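Local coordinates for histidine-containing Phosphotransfer Protein type 1, MtHPt1 (Medicago truncatula, PDB 3US6) that probably relays phosphoryl groups between cytokinin sensor histidine kinases and response regulators in plant hormone signalling, at residues Asp52-Leu57 and His77-Phe81; Met6-Trp10 and Leu136-Ile140; Leu60-Val64 and Arg113-Gln117. All blocks are in the same frame, centred on the assembly; numbering follows the deposited sequence.

Interaction 1 of 3, residues Asp52-Leu57 and His77-Phe81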
loop_
_atom_site.group_PDB
_atom_site.type_symbol
_atom_site.label_atom_id
_atom_site.label_comp_id
_atom_site.label_asym_id
_atom_site.label_seq_id
_atom_site.Cartn_x
_atom_site.Cartn_y
_atom_site.Cartn_z
ATOM N N ASP A 52 -6.411 8.621 1.271
ATOM C CA ASP A 52 -7.450 8.175 0.308
ATOM C C ASP A 52 -7.909 6.744 0.564
ATOM O O ASP A 52 -9.112 6.478 0.577
ATOM C CB ASP A 52 -6.982 8.297 -1.129
ATOM C CG ASP A 52 -8.119 7.922 -2.133
ATOM O OD1 ASP A 52 -9.182 8.587 -2.076
ATOM O OD2 ASP A 52 -7.971 6.889 -2.864
ATOM N N SER A 53 -6.969 5.868 0.899
ATOM C CA SER A 53 -7.286 4.454 1.077
ATOM C C SER A 53 -8.218 4.260 2.254
ATOM O O SER A 53 -9.114 3.396 2.203
ATOM C CB SER A 53 -5.996 3.627 1.237
ATOM O OG SER A 53 -5.264 3.704 0.006
ATOM N N GLU A 54 -8.050 5.012 3.312
ATOM C CA GLU A 54 -8.934 4.827 4.448
ATOM C C GLU A 54 -10.351 5.285 4.203
ATOM O O GLU A 54 -11.248 4.698 4.732
ATOM C CB GLU A 54 -8.334 5.331 5.739
ATOM C CG GLU A 54 -8.172 6.781 5.878
ATOM C CD GLU A 54 -7.253 7.137 7.059
ATOM O OE1 GLU A 54 -7.446 8.235 7.673
ATOM O OE2 GLU A 54 -6.370 6.306 7.351
ATOM N N ARG A 55 -10.520 6.332 3.408
ATOM C CA ARG A 55 -11.838 6.722 2.942
ATOM C C ARG A 55 -12.471 5.634 2.091
ATOM O O ARG A 55 -13.613 5.269 2.316
ATOM C CB ARG A 55 -11.780 8.030 2.146
ATOM C CG ARG A 55 -11.522 9.272 3.019
ATOM C CD ARG A 55 -11.757 10.582 2.275
ATOM N NE ARG A 55 -10.931 10.691 1.079
ATOM C CZ ARG A 55 -9.655 11.057 1.083
ATOM N NH1 ARG A 55 -9.044 11.345 2.227
ATOM N NH2 ARG A 55 -8.989 11.125 -0.060
ATOM N N ILE A 56 -11.719 5.106 1.130
ATOM C CA ILE A 56 -12.232 4.072 0.249
ATOM C C ILE A 56 -12.681 2.866 1.062
ATOM O O ILE A 56 -13.731 2.276 0.781
ATOM C CB ILE A 56 -11.152 3.647 -0.806
ATOM C CG1 ILE A 56 -11.059 4.712 -1.919
ATOM C CG2 ILE A 56 -11.461 2.260 -1.366
ATOM C CD1 ILE A 56 -11.997 4.506 -3.125
ATOM N N LEU A 57 -11.863 2.450 2.046
ATOM C CA LEU A 57 -12.128 1.237 2.780
ATOM C C LEU A 57 -13.329 1.384 3.670
ATOM O O LEU A 57 -14.161 0.453 3.826
ATOM C CB LEU A 57 -10.902 0.847 3.605
ATOM C CG LEU A 57 -9.801 0.291 2.726
ATOM C CD1 LEU A 57 -8.608 0.167 3.634
ATOM C CD2 LEU A 57 -10.181 -1.070 2.119
ATOM N N HIS A 77 -15.161 1.804 -6.901
ATOM C CA HIS A 77 -14.299 2.211 -5.781
ATOM C C HIS A 77 -13.090 1.273 -5.666
ATOM O O HIS A 77 -11.977 1.744 -5.444
ATOM C CB HIS A 77 -15.067 2.253 -4.485
ATOM C CG HIS A 77 -16.105 3.327 -4.448
ATOM N ND1 HIS A 77 -17.028 3.439 -3.429
ATOM C CD2 HIS A 77 -16.398 4.310 -5.329
ATOM C CE1 HIS A 77 -17.830 4.459 -3.673
ATOM N NE2 HIS A 77 -17.470 5.005 -4.820
ATOM N N VAL A 78 -13.283 -0.029 -5.875
ATOM C CA VAL A 78 -12.163 -0.964 -5.853
ATOM C C VAL A 78 -11.193 -0.675 -6.956
ATOM O O VAL A 78 -9.935 -0.769 -6.797
ATOM C CB VAL A 78 -12.664 -2.414 -5.926
ATOM C CG1 VAL A 78 -11.486 -3.411 -6.057
ATOM C CG2 VAL A 78 -13.483 -2.681 -4.743
ATOM N N HIS A 79 -11.736 -0.355 -8.110
ATOM C CA HIS A 79 -10.896 -0.049 -9.269
ATOM C C HIS A 79 -9.999 1.176 -8.978
ATOM O O HIS A 79 -8.816 1.211 -9.272
ATOM C CB HIS A 79 -11.744 0.194 -10.501
ATOM C CG HIS A 79 -10.939 0.418 -11.741
ATOM N ND1 HIS A 79 -10.996 1.584 -12.465
ATOM C CD2 HIS A 79 -10.038 -0.376 -12.368
ATOM C CE1 HIS A 79 -10.173 1.497 -13.494
ATOM N NE2 HIS A 79 -9.597 0.309 -13.468
ATOM N N GLN A 80 -10.583 2.182 -8.338
ATOM C CA GLN A 80 -9.829 3.361 -7.952
ATOM C C GLN A 80 -8.685 2.987 -7.008
ATOM O O GLN A 80 -7.573 3.417 -7.195
ATOM C CB GLN A 80 -10.740 4.418 -7.324
ATOM C CG GLN A 80 -9.959 5.605 -6.814
ATOM C CD GLN A 80 -10.864 6.647 -6.201
ATOM O OE1 GLN A 80 -11.905 6.978 -6.765
ATOM N NE2 GLN A 80 -10.485 7.152 -5.029
ATOM N N PHE A 81 -8.984 2.131 -6.020
ATOM C CA PHE A 81 -7.962 1.666 -5.055
ATOM C C PHE A 81 -6.919 0.786 -5.696
ATOM O O PHE A 81 -5.755 0.837 -5.298
ATOM C CB PHE A 81 -8.719 0.855 -3.993
ATOM C CG PHE A 81 -7.945 0.554 -2.703
ATOM C CD1 PHE A 81 -6.886 1.326 -2.296
ATOM C CD2 PHE A 81 -8.344 -0.422 -1.893
ATOM C CE1 PHE A 81 -6.231 1.014 -1.090
ATOM C CE2 PHE A 81 -7.691 -0.678 -0.693
ATOM C CZ PHE A 81 -6.651 0.044 -0.325
#
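F81 reaches from 77-81 to S53, I56 and L57 of 52-57, where the axes of these two segments run nearly antiparallel, 10.3 Å apart. Its CB starts the contact against I56 CG2 (4.0 Å), and CG lies almost as near the same methyl. With CG anti to the backbone N, chi1 -166° swings the ring in among these three side chains. CE1 meets S53 OG at 3.1 Å, with S53 CB close behind, and CE2 meets L57 CD2 at 3.8 Å. The far atom CZ is 4.0 Å from S53 CB. The S53 hydroxyl has its polar partner elsewhere, in a hydrogen bond with the carbonyl of F49 one turn earlier. The other branch of I56 ends in CD1, 3.6 Å from H77 O and equally near Q80 NE2. Beside this apolar group, Q80 NE2 gives a weak hydrogen bond to D52 OD2 (3.3 Å), amide and carboxylate lying nearly coplanar, while D52 OD1 accepts a weak hydrogen bond, part of a salt bridge, from NH2 of the poorly ordered R55. Within the HPt bundle, C97 of helix 91-106 and V119 and Y123 of helix 109-142 close round F81, and H79, the predicted phosphohistidine on the same helix as F81, touches R101 of helix 91-106.

Interaction 2 of 3, residues Met6-Trp10 and Leu136-Ile140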
loop_
_atom_site.group_PDB
_atom_site.type_symbol
_atom_site.label_atom_id
_atom_site.label_comp_id
_atom_site.label_asym_id
_atom_site.label_seq_id
_atom_site.Cartn_x
_atom_site.Cartn_y
_atom_site.Cartn_z
ATOM N N MET A 6 21.901 0.638 11.269
ATOM C CA MET A 6 20.591 1.042 10.818
ATOM C C MET A 6 20.497 0.847 9.332
ATOM O O MET A 6 19.443 0.477 8.805
ATOM C CB MET A 6 20.279 2.496 11.155
ATOM C CG MET A 6 19.952 2.674 12.589
ATOM S SD MET A 6 19.250 4.272 13.039
ATOM C CE MET A 6 20.670 5.182 12.824
ATOM N N ARG A 7 21.541 1.207 8.611
ATOM C CA ARG A 7 21.530 1.001 7.153
ATOM C C ARG A 7 21.378 -0.472 6.778
ATOM O O ARG A 7 20.618 -0.800 5.884
ATOM C CB ARG A 7 22.759 1.614 6.502
ATOM C CG ARG A 7 22.733 3.147 6.582
ATOM C CD ARG A 7 24.053 3.798 6.258
ATOM N NE ARG A 7 24.096 3.967 4.829
ATOM C CZ ARG A 7 24.703 3.128 4.018
ATOM N NH1 ARG A 7 25.360 2.079 4.506
ATOM N NH2 ARG A 7 24.651 3.364 2.729
ATOM N N ARG A 8 22.090 -1.340 7.454
ATOM C CA ARG A 8 21.952 -2.786 7.186
ATOM C C ARG A 8 20.537 -3.269 7.512
ATOM O O ARG A 8 19.946 -4.053 6.745
ATOM C CB ARG A 8 22.990 -3.586 7.970
ATOM C CG ARG A 8 24.439 -3.415 7.489
ATOM C CD ARG A 8 25.428 -4.376 8.240
ATOM N NE ARG A 8 25.584 -4.063 9.665
ATOM C CZ ARG A 8 26.414 -3.141 10.143
ATOM N NH1 ARG A 8 27.163 -2.426 9.310
ATOM N NH2 ARG A 8 26.490 -2.924 11.455
ATOM N N GLN A 9 19.939 -2.778 8.589
ATOM C CA GLN A 9 18.571 -3.113 8.925
ATOM C C GLN A 9 17.575 -2.681 7.867
ATOM O O GLN A 9 16.652 -3.385 7.600
ATOM C CB GLN A 9 18.179 -2.466 10.239
ATOM C CG GLN A 9 18.940 -2.963 11.412
ATOM C CD GLN A 9 18.582 -2.205 12.674
ATOM O OE1 GLN A 9 18.428 -1.013 12.675
ATOM N NE2 GLN A 9 18.452 -2.918 13.733
ATOM N N TRP A 10 17.795 -1.519 7.296
ATOM C CA TRP A 10 16.962 -1.016 6.210
ATOM C C TRP A 10 17.039 -1.899 4.999
ATOM O O TRP A 10 16.011 -2.278 4.442
ATOM C CB TRP A 10 17.388 0.443 5.827
ATOM C CG TRP A 10 16.554 1.126 4.738
ATOM C CD1 TRP A 10 15.468 1.889 4.918
ATOM C CD2 TRP A 10 16.738 1.007 3.302
ATOM N NE1 TRP A 10 14.956 2.288 3.690
ATOM C CE2 TRP A 10 15.695 1.714 2.698
ATOM C CE3 TRP A 10 17.663 0.340 2.494
ATOM C CZ2 TRP A 10 15.601 1.858 1.323
ATOM C CZ3 TRP A 10 17.541 0.436 1.147
ATOM C CH2 TRP A 10 16.533 1.188 0.567
ATOM N N LEU A 136 12.609 4.350 10.081
ATOM C CA LEU A 136 14.013 3.942 10.056
ATOM C C LEU A 136 14.817 4.907 9.160
ATOM O O LEU A 136 15.892 5.376 9.512
ATOM C CB LEU A 136 14.157 2.516 9.555
ATOM C CG LEU A 136 15.590 1.980 9.509
ATOM C CD1 LEU A 136 16.263 2.084 10.850
ATOM C CD2 LEU A 136 15.542 0.532 9.060
ATOM N N GLU A 137 14.277 5.231 7.983
ATOM C CA GLU A 137 14.903 6.198 7.116
ATOM C C GLU A 137 15.120 7.538 7.844
ATOM O O GLU A 137 16.158 8.158 7.694
ATOM C CB GLU A 137 14.090 6.454 5.857
ATOM C CG GLU A 137 14.079 5.261 4.942
ATOM C CD GLU A 137 13.387 5.478 3.588
ATOM O OE1 GLU A 137 13.064 6.631 3.205
ATOM O OE2 GLU A 137 13.201 4.444 2.854
ATOM N N GLN A 138 14.090 8.025 8.531
ATOM C CA GLN A 138 14.228 9.287 9.244
ATOM C C GLN A 138 15.352 9.207 10.270
ATOM O O GLN A 138 16.125 10.147 10.479
ATOM C CB GLN A 138 12.924 9.682 9.946
ATOM C CG GLN A 138 11.745 9.954 9.063
ATOM C CD GLN A 138 11.719 11.289 8.330
ATOM O OE1 GLN A 138 10.824 11.500 7.495
ATOM N NE2 GLN A 138 12.627 12.211 8.664
ATOM N N GLN A 139 15.476 8.057 10.934
ATOM C CA GLN A 139 16.556 7.874 11.916
ATOM C C GLN A 139 17.946 7.865 11.267
ATOM O O GLN A 139 18.882 8.534 11.738
ATOM C CB GLN A 139 16.350 6.604 12.741
ATOM C CG GLN A 139 15.140 6.663 13.593
ATOM C CD GLN A 139 14.580 5.286 14.040
ATOM O OE1 GLN A 139 15.123 4.212 13.717
ATOM N NE2 GLN A 139 13.439 5.331 14.704
ATOM N N ILE A 140 18.071 7.162 10.173
ATOM C CA ILE A 140 19.332 7.106 9.429
ATOM C C ILE A 140 19.772 8.532 9.052
ATOM O O ILE A 140 20.928 8.909 9.246
ATOM C CB ILE A 140 19.223 6.223 8.151
ATOM C CG1 ILE A 140 19.097 4.749 8.572
ATOM C CG2 ILE A 140 20.465 6.385 7.271
ATOM C CD1 ILE A 140 18.592 3.805 7.466
#
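M6 faces I140 and W10 faces L136 where 6-10 and 136-140 run nearly antiparallel, their axes 9.9 Å apart and crossing at -154°. L136 splits its methyls: CD1 lies on M6 CB, and CD2 reaches the backbone of the W10 turn, 3.5 Å from W10 N, and rests at the indole edge by W10 CB. I140 fills the next position, with CG1 against M6 CB at 3.6 Å, CD1 near W10 CB at 3.9 Å, and CG2 against the aliphatic CG of R7. M6 itself runs out across Q139 at about a right angle, its SD 3.7 Å from Q139 CB; the bend at its last torsion (chi3 -71°) turns CE back to the Q139 carbonyl and I140 CA. The polar link lies at one side of this apolar patch. W10 NE1 donates to E137 OE2 at 2.9 Å, with the acceptor close to the indole plane and met on the anti side of the carboxylate, somewhat out of its plane. The bond is fairly straight (156°) and helps to hold the ring's rotation, while E137 CG also lies close to NE1, to one side of the ring plane. The contact therefore joins the N-terminal helix 3-19 to the C-terminal part of helix 109-142. The tail beyond that helix folds back over it: I147 touches both W10 and I140, P148 touches W10, and R7 NE is hydrogen-bonded to the S146 carbonyl.

Interaction 3 of 3, residues Leu60-Val64 and Arg113-Gln117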
loop_
_atom_site.group_PDB
_atom_site.type_symbol
_atom_site.label_atom_id
_atom_site.label_comp_id
_atom_site.label_asym_id
_atom_site.label_seq_id
_atom_site.Cartn_x
_atom_site.Cartn_y
_atom_site.Cartn_z
ATOM N N LEU A 60 -16.299 1.151 1.344
ATOM C CA LEU A 60 -16.444 -0.165 0.824
ATOM C C LEU A 60 -17.027 -1.098 1.882
ATOM O O LEU A 60 -17.899 -1.912 1.501
ATOM C CB LEU A 60 -15.114 -0.723 0.320
ATOM C CG LEU A 60 -14.652 -0.297 -1.073
ATOM C CD1 LEU A 60 -13.260 -0.868 -1.347
ATOM C CD2 LEU A 60 -15.608 -0.840 -2.109
ATOM N N SER A 61 -16.585 -1.023 3.153
ATOM C CA SER A 61 -17.102 -1.978 4.155
ATOM C C SER A 61 -18.585 -1.773 4.319
ATOM O O SER A 61 -19.378 -2.736 4.301
ATOM C CB SER A 61 -16.426 -1.859 5.510
ATOM O OG SER A 61 -15.042 -2.148 5.406
ATOM N N PHE A 62 -19.003 -0.519 4.394
ATOM C CA PHE A 62 -20.430 -0.196 4.506
ATOM C C PHE A 62 -21.229 -0.726 3.309
ATOM O O PHE A 62 -22.264 -1.361 3.491
ATOM C CB PHE A 62 -20.644 1.322 4.655
ATOM C CG PHE A 62 -22.114 1.684 4.836
ATOM C CD1 PHE A 62 -22.738 1.536 6.070
ATOM C CD2 PHE A 62 -22.864 2.075 3.755
ATOM C CE1 PHE A 62 -24.095 1.850 6.217
ATOM C CE2 PHE A 62 -24.212 2.381 3.905
ATOM C CZ PHE A 62 -24.806 2.257 5.133
ATOM N N ALA A 63 -20.691 -0.541 2.105
ATOM C CA ALA A 63 -21.329 -0.967 0.908
ATOM C C ALA A 63 -21.435 -2.476 0.775
ATOM O O ALA A 63 -22.464 -2.956 0.234
ATOM C CB ALA A 63 -20.578 -0.393 -0.300
ATOM N N VAL A 64 -20.390 -3.226 1.121
ATOM C CA VAL A 64 -20.454 -4.679 0.906
ATOM C C VAL A 64 -21.272 -5.364 1.968
ATOM O O VAL A 64 -21.778 -6.464 1.733
ATOM C CB VAL A 64 -19.070 -5.350 0.756
ATOM C CG1 VAL A 64 -18.332 -4.787 -0.379
ATOM C CG2 VAL A 64 -18.290 -5.309 2.011
ATOM N N ARG A 113 -17.415 -9.955 0.289
ATOM C CA ARG A 113 -17.163 -9.616 1.672
ATOM C C ARG A 113 -15.793 -10.146 2.147
ATOM O O ARG A 113 -15.014 -9.449 2.787
ATOM C CB ARG A 113 -18.288 -10.130 2.548
ATOM C CG ARG A 113 -19.522 -9.296 2.325
ATOM C CD ARG A 113 -20.706 -9.875 3.080
ATOM N NE ARG A 113 -21.909 -9.109 2.815
ATOM C CZ ARG A 113 -23.135 -9.496 3.129
ATOM N NH1 ARG A 113 -23.351 -10.613 3.804
ATOM N NH2 ARG A 113 -24.169 -8.770 2.806
ATOM N N ARG A 114 -15.507 -11.378 1.799
ATOM C CA ARG A 114 -14.248 -11.969 2.193
ATOM C C ARG A 114 -13.066 -11.297 1.513
ATOM O O ARG A 114 -12.037 -11.073 2.094
ATOM C CB ARG A 114 -14.266 -13.433 1.853
ATOM C CG ARG A 114 -15.065 -14.200 2.836
ATOM C CD ARG A 114 -14.832 -15.670 2.649
ATOM N NE ARG A 114 -16.020 -16.298 2.159
ATOM C CZ ARG A 114 -16.258 -16.595 0.907
ATOM N NH1 ARG A 114 -15.353 -16.371 -0.006
ATOM N NH2 ARG A 114 -17.392 -17.158 0.598
ATOM N N CYS A 115 -13.260 -10.963 0.262
ATOM C CA CYS A 115 -12.193 -10.312 -0.443
ATOM C C CYS A 115 -11.979 -8.903 0.078
ATOM O O CYS A 115 -10.827 -8.453 0.157
ATOM C CB CYS A 115 -12.545 -10.252 -1.879
ATOM S SG CYS A 115 -11.154 -9.731 -2.907
ATOM N N LEU A 116 -13.034 -8.174 0.463
ATOM C CA LEU A 116 -12.776 -6.891 1.113
ATOM C C LEU A 116 -11.997 -7.094 2.409
ATOM O O LEU A 116 -11.109 -6.302 2.743
ATOM C CB LEU A 116 -14.068 -6.074 1.379
ATOM C CG LEU A 116 -13.950 -4.710 2.122
ATOM C CD1 LEU A 116 -13.097 -3.865 1.380
ATOM C CD2 LEU A 116 -15.298 -4.057 2.191
ATOM N N GLN A 117 -12.274 -8.120 3.166
ATOM C CA GLN A 117 -11.592 -8.365 4.400
ATOM C C GLN A 117 -10.092 -8.541 4.053
ATOM O O GLN A 117 -9.240 -7.942 4.747
ATOM C CB GLN A 117 -12.208 -9.577 5.099
ATOM C CG GLN A 117 -11.557 -9.975 6.431
ATOM C CD GLN A 117 -10.241 -10.716 6.292
ATOM O OE1 GLN A 117 -10.183 -11.729 5.639
ATOM N NE2 GLN A 117 -9.225 -10.241 6.997
#
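V64 and L116 pack together in the antiparallel pairing of helices 41-64 and 109-142, two members of the four-helix bundle that characterises HPt domains. The axes of the two segments lie 10.3 Å apart and cross at -165°. L116 is inserted between side chains of the opposite helix: its CD1 lies against L60 CB at 3.9 Å, while CD2 meets S61 CA at 3.4 Å and V64 CG2 at 3.2 Å. The last pair is tighter than usual for carbons, so L116 has little latitude there. Because CG stands anti to the backbone N of L116 (chi1 177°), both methyls are put against L60, S61 and V64. F100 of helix 91-106 touches V64 and L116, and V74, H77 and V78 of helix 71-88 touch L60, so the leucines belong to the buried core.

At the end of helix 41-64 the interaction turns polar. The R113 chain runs extended from CG to NE past V64, and NE gives an almost linear hydrogen bond (171°) to V64 O at 2.9 Å, the oxygen lying at the guanidinium edge in its plane. NH2 adds a weak hydrogen bond to the carbonyl of Q66, and D65 forms a long, weak ion pair with NE. At R113, a leucine would probably leave the V64 carbonyl without this donor and D65 without this weak ion-pair partner. The chemistry implies a positive group placed on the carbonyls at a helix C-terminus, where it is likely to offset the negative end of the helix dipole, beside an apolar core that carries the packing.

Along the chain the segments come in the order 6-10, 52-57, 60-64, 77-81, 113-117 and 136-140. Interactions 1 and 3 share helix 41-64, and their segments alternate. Their centres are 11 Å apart and they touch, H77 and V78 meeting L60 while L57 meets L116, so they form one continuous region of the HPt bundle, whose helix 71-88 carries the predicted phosphohistidine. Interaction 2 encloses both in sequence yet lies on the opposite side of the chain's centre, its centre 30 Å from interaction 1 and 36 Å from interaction 3. Helix 109-142 links interactions 3 and 2: its early part completes the bundle, and its later part ties the N-terminal helix to the far end.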